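Local atomic coordinates of adenosine kinase, putative (Trypanosoma brucei, PDB entry 3OTX), a protein that probably catalyses the ATP-dependent phosphorylation of adenosine to AMP, a step of purine salvage, as a member of the PfkB carbohydrate kinase family. Residues A71-W76 with Q329-R334; P284-D289 with T323-A328. The protein carries 1 engineered substitution. All coordinates share one frame; numbering follows the deposited sequence.

Both contacts draw on helix 317-332, and they illustrate how a single helix can serve two neighbours in a ribokinase-type fold. Along the chain the order is 71-76, 284-289, 323-328 and 329-334, so both segments of contact 2 fall between those of contact 1. Their centres lie about 12 Å apart. Contact 1 joins the end of the helix to helix 66-76; contact 2 joins its preceding turns to the loop after strand 279-283. They meet directly, since Gln329 NE2 makes a probable hydrogen bond to Pro286 O and Thr327 packs on Val73. Both touch bis(adenosine)-5'-pentaphosphate, so this helix connects helix 66-76 with the pocket of one of the inhibitor's two adenines.

Contact 1 (A71-W76 with Q329-R334); sequences ARVAQW and QEVIQR. With AP5 (bis(adenosine)-5'-pentaphosphate), chain C.
Arg334 reaches across to Trp76 from the turn that follows the helix. Its CB points toward helix 66-76, and the nearly extended chain (chi2 152°, chi3 150°) carries CG, CD and NE in the same direction. At the tip, the guanidinium has the methyl Val331 CG2 at its edge, while NH2 stands above the indole plane of Trp76, offset toward its rim, 4.3 Å from CE2. With Arg334 CZ 5.3 Å from the centroid of the six-membered ring of Trp76, any cation-pi attraction is weak at most. In this PfkB-family kinase the contact lies at the surface and joins helix 66-76 to the end of helix 317-332. Glu330 adds its CG, 4.3 Å from Trp76 CH2, and beside it Val73 CG2 and Val331 CG2 approach to 4.4 Å without any hydrogen bond between the segments. Another side of the same helix end belongs to the ligand: Ile332 CD1 rests 3.6 Å from C5A of the adenine, and Gln329 NE2 donates a nearly straight bond (165°) of 3.2 Å to N3A.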
loop_
_atom_site.group_PDB
_atom_site.type_symbol
_atom_site.label_atom_id
_atom_site.label_comp_id
_atom_site.label_asym_id
_atom_site.label_seq_id
_atom_site.Cartn_x
_atom_site.Cartn_y
_atom_site.Cartn_z
ATOM N N ALA A 71 -4.410 6.030 0.276
ATOM C CA ALA A 71 -4.695 7.456 0.300
ATOM C C ALA A 71 -6.200 7.708 0.394
ATOM O O ALA A 71 -6.658 8.589 1.126
ATOM C CB ALA A 71 -4.165 8.104 -0.970
ATOM N N ARG A 72 -6.991 6.919 -0.329
ATOM C CA ARG A 72 -8.430 7.141 -0.344
ATOM C C ARG A 72 -9.052 6.742 0.984
ATOM O O ARG A 72 -9.942 7.424 1.439
ATOM C CB ARG A 72 -9.115 6.391 -1.517
ATOM C CG ARG A 72 -8.755 6.994 -2.879
ATOM C CD ARG A 72 -9.181 6.057 -4.017
ATOM N NE ARG A 72 -10.615 6.066 -4.137
ATOM C CZ ARG A 72 -11.333 5.148 -4.765
ATOM N NH1 ARG A 72 -10.729 4.112 -5.347
ATOM N NH2 ARG A 72 -12.655 5.280 -4.812
ATOM N N VAL A 73 -8.558 5.670 1.615
ATOM C CA VAL A 73 -9.075 5.282 2.933
ATOM C C VAL A 73 -8.686 6.332 3.977
ATOM O O VAL A 73 -9.559 6.760 4.754
ATOM C CB VAL A 73 -8.569 3.908 3.337
ATOM C CG1 VAL A 73 -8.956 3.611 4.812
ATOM C CG2 VAL A 73 -9.180 2.842 2.389
ATOM N N ALA A 74 -7.442 6.808 3.927
ATOM C CA ALA A 74 -7.012 7.891 4.869
ATOM C C ALA A 74 -7.852 9.149 4.706
ATOM O O ALA A 74 -8.351 9.708 5.687
ATOM C CB ALA A 74 -5.509 8.188 4.699
ATOM N N GLN A 75 -8.091 9.540 3.451
ATOM C CA GLN A 75 -8.877 10.761 3.217
ATOM C C GLN A 75 -10.326 10.580 3.691
ATOM O O GLN A 75 -10.950 11.500 4.216
ATOM C CB GLN A 75 -8.794 11.130 1.719
ATOM C CG GLN A 75 -9.369 12.523 1.345
ATOM C CD GLN A 75 -8.560 13.666 1.930
ATOM O OE1 GLN A 75 -7.336 13.808 1.682
ATOM N NE2 GLN A 75 -9.206 14.417 2.821
ATOM N N TRP A 76 -10.879 9.382 3.491
ATOM C CA TRP A 76 -12.254 9.068 3.905
ATOM C C TRP A 76 -12.419 9.266 5.411
ATOM O O TRP A 76 -13.492 9.616 5.898
ATOM C CB TRP A 76 -12.606 7.605 3.544
ATOM C CG TRP A 76 -13.956 7.116 3.989
ATOM C CD1 TRP A 76 -15.159 7.487 3.496
ATOM C CD2 TRP A 76 -14.216 6.105 4.969
ATOM N NE1 TRP A 76 -16.178 6.808 4.137
ATOM C CE2 TRP A 76 -15.612 5.946 5.046
ATOM C CE3 TRP A 76 -13.393 5.324 5.793
ATOM C CZ2 TRP A 76 -16.216 5.046 5.931
ATOM C CZ3 TRP A 76 -13.994 4.425 6.673
ATOM C CH2 TRP A 76 -15.383 4.285 6.723
ATOM N N GLN A 329 -11.841 -3.560 8.588
ATOM C CA GLN A 329 -13.082 -4.259 8.793
ATOM C C GLN A 329 -14.232 -3.645 7.996
ATOM O O GLN A 329 -15.102 -4.363 7.523
ATOM C CB GLN A 329 -13.389 -4.417 10.276
ATOM C CG GLN A 329 -12.461 -5.487 10.863
ATOM C CD GLN A 329 -12.809 -5.930 12.262
ATOM O OE1 GLN A 329 -13.536 -5.254 12.988
ATOM N NE2 GLN A 329 -12.295 -7.080 12.649
ATOM N N GLU A 330 -14.199 -2.334 7.806
ATOM C CA GLU A 330 -15.249 -1.706 6.980
ATOM C C GLU A 330 -15.116 -2.133 5.516
ATOM O O GLU A 330 -16.110 -2.521 4.879
ATOM C CB GLU A 330 -15.207 -0.176 7.092
ATOM C CG GLU A 330 -15.725 0.387 8.402
ATOM C CD GLU A 330 -17.177 0.050 8.699
ATOM O OE1 GLU A 330 -18.024 0.172 7.788
ATOM O OE2 GLU A 330 -17.466 -0.339 9.856
ATOM N N VAL A 331 -13.907 -2.051 5.003
ATOM C CA VAL A 331 -13.625 -2.295 3.586
ATOM C C VAL A 331 -13.917 -3.752 3.186
ATOM O O VAL A 331 -14.500 -4.011 2.117
ATOM C CB VAL A 331 -12.207 -1.809 3.213
ATOM C CG1 VAL A 331 -11.727 -2.394 1.880
ATOM C CG2 VAL A 331 -12.184 -0.274 3.149
ATOM N N ILE A 332 -13.574 -4.699 4.050
ATOM C CA ILE A 332 -13.764 -6.119 3.687
ATOM C C ILE A 332 -15.230 -6.544 3.738
ATOM O O ILE A 332 -15.607 -7.609 3.218
ATOM C CB ILE A 332 -12.842 -7.087 4.517
ATOM C CG1 ILE A 332 -13.334 -7.146 5.973
ATOM C CG2 ILE A 332 -11.342 -6.729 4.335
ATOM C CD1 ILE A 332 -12.550 -8.047 6.894
ATOM N N GLN A 333 -16.058 -5.710 4.374
ATOM C CA GLN A 333 -17.503 -5.936 4.397
ATOM C C GLN A 333 -18.232 -5.305 3.203
ATOM O O GLN A 333 -19.451 -5.392 3.111
ATOM C CB GLN A 333 -18.110 -5.431 5.711
ATOM C CG GLN A 333 -17.719 -6.248 6.918
ATOM C CD GLN A 333 -18.298 -5.689 8.204
ATOM O OE1 GLN A 333 -19.470 -5.888 8.498
ATOM N NE2 GLN A 333 -17.476 -4.981 8.973
ATOM N N ARG A 334 -17.507 -4.669 2.292
ATOM C CA ARG A 334 -18.156 -4.046 1.138
ATOM C C ARG A 334 -18.394 -5.062 0.020
ATOM O O ARG A 334 -17.533 -5.904 -0.248
ATOM C CB ARG A 334 -17.364 -2.838 0.652
ATOM C CG ARG A 334 -17.692 -1.570 1.433
ATOM C CD ARG A 334 -16.523 -0.608 1.455
ATOM N NE ARG A 334 -16.965 0.784 1.531
ATOM C CZ ARG A 334 -16.244 1.783 2.035
ATOM N NH1 ARG A 334 -15.033 1.559 2.534
ATOM N NH2 ARG A 334 -16.740 3.014 2.049
HETATM P PA AP5 C . -4.568 -8.850 6.877
HETATM O O1A AP5 C . -5.236 -10.106 6.326
HETATM O O2A AP5 C . -3.411 -9.126 7.815
HETATM O O3A AP5 C . -3.999 -7.875 5.730
HETATM P PB AP5 C . -3.291 -8.314 4.348
HETATM O O1B AP5 C . -2.782 -9.722 4.381
HETATM O O2B AP5 C . -2.318 -7.237 4.013
HETATM O O3B AP5 C . -4.564 -8.228 3.395
HETATM P PG AP5 C . -4.900 -8.842 1.965
HETATM O O1G AP5 C . -6.393 -8.928 1.874
HETATM O O2G AP5 C . -4.330 -10.221 1.715
HETATM O O3G AP5 C . -4.381 -7.696 1.057
HETATM P PD AP5 C . -4.360 -7.561 -0.554
HETATM O O1D AP5 C . -4.944 -8.757 -1.282
HETATM O O2D AP5 C . -2.960 -7.128 -0.889
HETATM O O3D AP5 C . -5.418 -6.366 -0.762
HETATM P PE AP5 C . -5.089 -4.787 -0.708
HETATM O O1E AP5 C . -4.110 -4.514 0.399
HETATM O O2E AP5 C . -6.403 -4.008 -0.703
HETATM O O5F AP5 C . -5.718 -7.945 7.532
HETATM C C5F AP5 C . -5.437 -6.620 7.983
HETATM C C4F AP5 C . -6.461 -6.230 9.021
HETATM O O4F AP5 C . -7.784 -6.402 8.493
HETATM C C3F AP5 C . -6.471 -7.109 10.269
HETATM O O3F AP5 C . -5.541 -6.619 11.203
HETATM C C2F AP5 C . -7.902 -7.057 10.718
HETATM O O2F AP5 C . -8.134 -5.872 11.438
HETATM C C1F AP5 C . -8.666 -6.950 9.394
HETATM N N9A AP5 C . -9.097 -8.268 8.847
HETATM C C8A AP5 C . -8.572 -8.923 7.729
HETATM N N7A AP5 C . -9.267 -10.083 7.567
HETATM C C5A AP5 C . -10.213 -10.163 8.532
HETATM C C6A AP5 C . -11.204 -11.076 8.818
HETATM N N6A AP5 C . -11.459 -12.115 8.018
HETATM N N1A AP5 C . -12.030 -10.843 9.891
HETATM C C2A AP5 C . -11.912 -9.708 10.676
HETATM N N3A AP5 C . -10.924 -8.796 10.372
HETATM C C4A AP5 C . -10.112 -9.004 9.317
HETATM O O5J AP5 C . -4.311 -4.516 -2.107
HETATM C C5J AP5 C . -4.975 -4.747 -3.337
HETATM C C4J AP5 C . -4.400 -3.712 -4.289
HETATM O O4J AP5 C . -3.047 -4.043 -4.642
HETATM C C3J AP5 C . -5.109 -3.662 -5.646
HETATM O O3J AP5 C . -5.931 -2.494 -5.662
HETATM C C2J AP5 C . -3.973 -3.623 -6.681
HETATM O O2J AP5 C . -4.140 -2.618 -7.675
HETATM C C1J AP5 C . -2.771 -3.326 -5.817
HETATM N N9B AP5 C . -1.497 -3.756 -6.412
HETATM C C8B AP5 C . -1.192 -5.036 -6.788
HETATM N N7B AP5 C . 0.053 -5.003 -7.330
HETATM C C5B AP5 C . 0.524 -3.717 -7.290
HETATM C C6B AP5 C . 1.728 -3.128 -7.695
HETATM N N6B AP5 C . 2.705 -3.790 -8.336
HETATM N N1B AP5 C . 1.823 -1.775 -7.520
HETATM C C2B AP5 C . 0.876 -1.004 -6.887
HETATM N N3B AP5 C . -0.328 -1.575 -6.529
HETATM C C4B AP5 C . -0.465 -2.924 -6.703
#

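Contact 2 (P284-D289 with T323-A328); sequences PVPQLD and TGHYTA. With AP5 (bis(adenosine)-5'-pentaphosphate), chain C.
In the nucleotide site of the ribokinase fold, one adenosine half of bis(adenosine)-5'-pentaphosphate sits between a loop and a helix, with Val285 packed on His325 between them. The loop 284-289 follows strand 279-283, an outermost strand of the large sheet, and 323-328 belongs to helix 317-332. The inhibitor is also hydrogen-bonded to Gln290, an ADP-binding residue, consistent with this half occupying the ATP site. Between loop and helix the imidazole of His325 is the main element. Val285 CG2 lies over one face of that ring, 3.8 Å from its centroid and only 14° off the normal, a CH-pi contact in which the methyl is offset toward the rim. The other methyl of Val285, CG1, is anti to the backbone N (chi1 166°) and faces the ribose, 3.6 Å from O2F, an oxygen that CG2 also approaches. His325 in turn brings CD2 to 3.2 Å from O2F. The polar end of the ring is held by Thr272, whose OG1 is hydrogen-bonded to NE2 and so helps fix the rotation of the imidazole. At ND1 of His325 the carbonyl oxygen Pro284 O is 3.3 Å away. Pro286 completes the loop's side of the interface, its CD 4.1 Å from His325 CB. Further along each segment the contacts pass to the ligand. Three residues past the histidine, Ala328 CB packs against the ribose 3.1 Å from O4F. In the loop, Leu288 has its CG anti to the backbone N (chi1 -177°), which extends the branch toward the purine, and its CD2 ends 3.8 Å from C2A of the adenine ring.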
loop_
_atom_site.group_PDB
_atom_site.type_symbol
_atom_site.label_atom_id
_atom_site.label_comp_id
_atom_site.label_asym_id
_atom_site.label_seq_id
_atom_site.Cartn_x
_atom_site.Cartn_y
_atom_site.Cartn_z
ATOM N N PRO A 284 -5.501 -6.543 19.754
ATOM C CA PRO A 284 -6.543 -7.483 19.297
ATOM C C PRO A 284 -7.378 -6.928 18.169
ATOM O O PRO A 284 -7.629 -5.718 18.083
ATOM C CB PRO A 284 -7.414 -7.697 20.525
ATOM C CG PRO A 284 -6.577 -7.302 21.686
ATOM C CD PRO A 284 -5.556 -6.327 21.215
ATOM N N VAL A 285 -7.787 -7.824 17.292
ATOM C CA VAL A 285 -8.682 -7.456 16.202
ATOM C C VAL A 285 -10.107 -7.761 16.689
ATOM O O VAL A 285 -10.392 -8.890 17.136
ATOM C CB VAL A 285 -8.351 -8.280 14.940
ATOM C CG1 VAL A 285 -9.470 -8.163 13.904
ATOM C CG2 VAL A 285 -7.034 -7.843 14.359
ATOM N N PRO A 286 -11.022 -6.769 16.612
ATOM C CA PRO A 286 -12.383 -7.014 17.096
ATOM C C PRO A 286 -13.068 -8.176 16.360
ATOM O O PRO A 286 -12.904 -8.328 15.153
ATOM C CB PRO A 286 -13.105 -5.680 16.829
ATOM C CG PRO A 286 -12.030 -4.680 16.727
ATOM C CD PRO A 286 -10.860 -5.404 16.094
ATOM N N GLN A 287 -13.792 -8.999 17.097
ATOM C CA GLN A 287 -14.524 -10.121 16.523
ATOM C C GLN A 287 -15.448 -9.628 15.414
ATOM O O GLN A 287 -16.099 -8.581 15.560
ATOM C CB GLN A 287 -15.335 -10.804 17.624
ATOM C CG GLN A 287 -15.939 -12.138 17.240
ATOM C CD GLN A 287 -17.241 -11.998 16.466
ATOM O OE1 GLN A 287 -17.567 -12.842 15.630
ATOM N NE2 GLN A 287 -17.984 -10.923 16.731
ATOM N N LEU A 288 -15.479 -10.368 14.305
ATOM C CA LEU A 288 -16.349 -10.048 13.175
ATOM C C LEU A 288 -16.931 -11.352 12.650
ATOM O O LEU A 288 -16.184 -12.310 12.434
ATOM C CB LEU A 288 -15.563 -9.314 12.072
ATOM C CG LEU A 288 -16.293 -8.807 10.816
ATOM C CD1 LEU A 288 -17.396 -7.786 11.152
ATOM C CD2 LEU A 288 -15.281 -8.201 9.816
ATOM N N ASP A 289 -18.253 -11.394 12.463
ATOM C CA ASP A 289 -18.915 -12.543 11.839
ATOM C C ASP A 289 -18.425 -12.728 10.410
ATOM O O ASP A 289 -18.604 -11.842 9.556
ATOM C CB ASP A 289 -20.445 -12.385 11.853
ATOM C CG ASP A 289 -21.061 -12.756 13.186
ATOM O OD1 ASP A 289 -20.770 -13.860 13.702
ATOM O OD2 ASP A 289 -21.857 -11.944 13.708
ATOM N N THR A 323 -7.455 1.958 14.746
ATOM C CA THR A 323 -8.113 2.671 13.640
ATOM C C THR A 323 -7.966 1.887 12.321
ATOM O O THR A 323 -8.938 1.768 11.548
ATOM C CB THR A 323 -7.557 4.097 13.503
ATOM O OG1 THR A 323 -7.668 4.763 14.764
ATOM C CG2 THR A 323 -8.353 4.879 12.449
ATOM N N GLY A 324 -6.784 1.328 12.099
ATOM C CA GLY A 324 -6.543 0.493 10.926
ATOM C C GLY A 324 -7.445 -0.735 10.959
ATOM O O GLY A 324 -7.910 -1.177 9.909
ATOM N N HIS A 325 -7.679 -1.308 12.143
ATOM C CA HIS A 325 -8.611 -2.447 12.217
ATOM C C HIS A 325 -10.014 -2.015 11.823
ATOM O O HIS A 325 -10.720 -2.743 11.129
ATOM C CB HIS A 325 -8.667 -3.060 13.612
ATOM C CG HIS A 325 -7.382 -3.659 14.056
ATOM N ND1 HIS A 325 -7.133 -3.928 15.386
ATOM C CD2 HIS A 325 -6.277 -4.048 13.371
ATOM C CE1 HIS A 325 -5.923 -4.451 15.500
ATOM N NE2 HIS A 325 -5.388 -4.539 14.293
ATOM N N TYR A 326 -10.414 -0.827 12.268
ATOM C CA TYR A 326 -11.730 -0.331 11.936
ATOM C C TYR A 326 -11.896 -0.202 10.397
ATOM O O TYR A 326 -12.869 -0.706 9.811
ATOM C CB TYR A 326 -11.987 1.022 12.636
ATOM C CG TYR A 326 -13.186 1.680 12.032
ATOM C CD1 TYR A 326 -14.480 1.238 12.320
ATOM C CD2 TYR A 326 -13.020 2.694 11.108
ATOM C CE1 TYR A 326 -15.604 1.835 11.714
ATOM C CE2 TYR A 326 -14.120 3.282 10.479
ATOM C CZ TYR A 326 -15.394 2.845 10.791
ATOM O OH TYR A 326 -16.453 3.452 10.161
ATOM N N THR A 327 -10.969 0.505 9.768
ATOM C CA THR A 327 -11.056 0.728 8.340
ATOM C C THR A 327 -10.957 -0.578 7.553
ATOM O O THR A 327 -11.714 -0.780 6.605
ATOM C CB THR A 327 -10.047 1.780 7.828
ATOM O OG1 THR A 327 -8.749 1.479 8.298
ATOM C CG2 THR A 327 -10.421 3.175 8.355
ATOM N N ALA A 328 -10.060 -1.468 7.966
ATOM C CA ALA A 328 -9.946 -2.773 7.282
ATOM C C ALA A 328 -11.252 -3.559 7.390
ATOM O O ALA A 328 -11.744 -4.115 6.390
ATOM C CB ALA A 328 -8.776 -3.574 7.852
HETATM P PA AP5 C . -4.568 -8.850 6.877
HETATM O O1A AP5 C . -5.236 -10.106 6.326
HETATM O O2A AP5 C . -3.411 -9.126 7.815
HETATM O O3A AP5 C . -3.999 -7.875 5.730
HETATM P PB AP5 C . -3.291 -8.314 4.348
HETATM O O1B AP5 C . -2.782 -9.722 4.381
HETATM O O2B AP5 C . -2.318 -7.237 4.013
HETATM O O3B AP5 C . -4.564 -8.228 3.395
HETATM P PG AP5 C . -4.900 -8.842 1.965
HETATM O O1G AP5 C . -6.393 -8.928 1.874
HETATM O O2G AP5 C . -4.330 -10.221 1.715
HETATM O O3G AP5 C . -4.381 -7.696 1.057
HETATM P PD AP5 C . -4.360 -7.561 -0.554
HETATM O O1D AP5 C . -4.944 -8.757 -1.282
HETATM O O2D AP5 C . -2.960 -7.128 -0.889
HETATM O O3D AP5 C . -5.418 -6.366 -0.762
HETATM P PE AP5 C . -5.089 -4.787 -0.708
HETATM O O1E AP5 C . -4.110 -4.514 0.399
HETATM O O2E AP5 C . -6.403 -4.008 -0.703
HETATM O O5F AP5 C . -5.718 -7.945 7.532
HETATM C C5F AP5 C . -5.437 -6.620 7.983
HETATM C C4F AP5 C . -6.461 -6.230 9.021
HETATM O O4F AP5 C . -7.784 -6.402 8.493
HETATM C C3F AP5 C . -6.471 -7.109 10.269
HETATM O O3F AP5 C . -5.541 -6.619 11.203
HETATM C C2F AP5 C . -7.902 -7.057 10.718
HETATM O O2F AP5 C . -8.134 -5.872 11.438
HETATM C C1F AP5 C . -8.666 -6.950 9.394
HETATM N N9A AP5 C . -9.097 -8.268 8.847
HETATM C C8A AP5 C . -8.572 -8.923 7.729
HETATM N N7A AP5 C . -9.267 -10.083 7.567
HETATM C C5A AP5 C . -10.213 -10.163 8.532
HETATM C C6A AP5 C . -11.204 -11.076 8.818
HETATM N N6A AP5 C . -11.459 -12.115 8.018
HETATM N N1A AP5 C . -12.030 -10.843 9.891
HETATM C C2A AP5 C . -11.912 -9.708 10.676
HETATM N N3A AP5 C . -10.924 -8.796 10.372
HETATM C C4A AP5 C . -10.112 -9.004 9.317
HETATM O O5J AP5 C . -4.311 -4.516 -2.107
HETATM C C5J AP5 C . -4.975 -4.747 -3.337
HETATM C C4J AP5 C . -4.400 -3.712 -4.289
HETATM O O4J AP5 C . -3.047 -4.043 -4.642
HETATM C C3J AP5 C . -5.109 -3.662 -5.646
HETATM O O3J AP5 C . -5.931 -2.494 -5.662
HETATM C C2J AP5 C . -3.973 -3.623 -6.681
HETATM O O2J AP5 C . -4.140 -2.618 -7.675
HETATM C C1J AP5 C . -2.771 -3.326 -5.817
HETATM N N9B AP5 C . -1.497 -3.756 -6.412
HETATM C C8B AP5 C . -1.192 -5.036 -6.788
HETATM N N7B AP5 C . 0.053 -5.003 -7.330
HETATM C C5B AP5 C . 0.524 -3.717 -7.290
HETATM C C6B AP5 C . 1.728 -3.128 -7.695
HETATM N N6B AP5 C . 2.705 -3.790 -8.336
HETATM N N1B AP5 C . 1.823 -1.775 -7.520
HETATM C C2B AP5 C . 0.876 -1.004 -6.887
HETATM N N3B AP5 C . -0.328 -1.575 -6.529
HETATM C C4B AP5 C . -0.465 -2.924 -6.703
#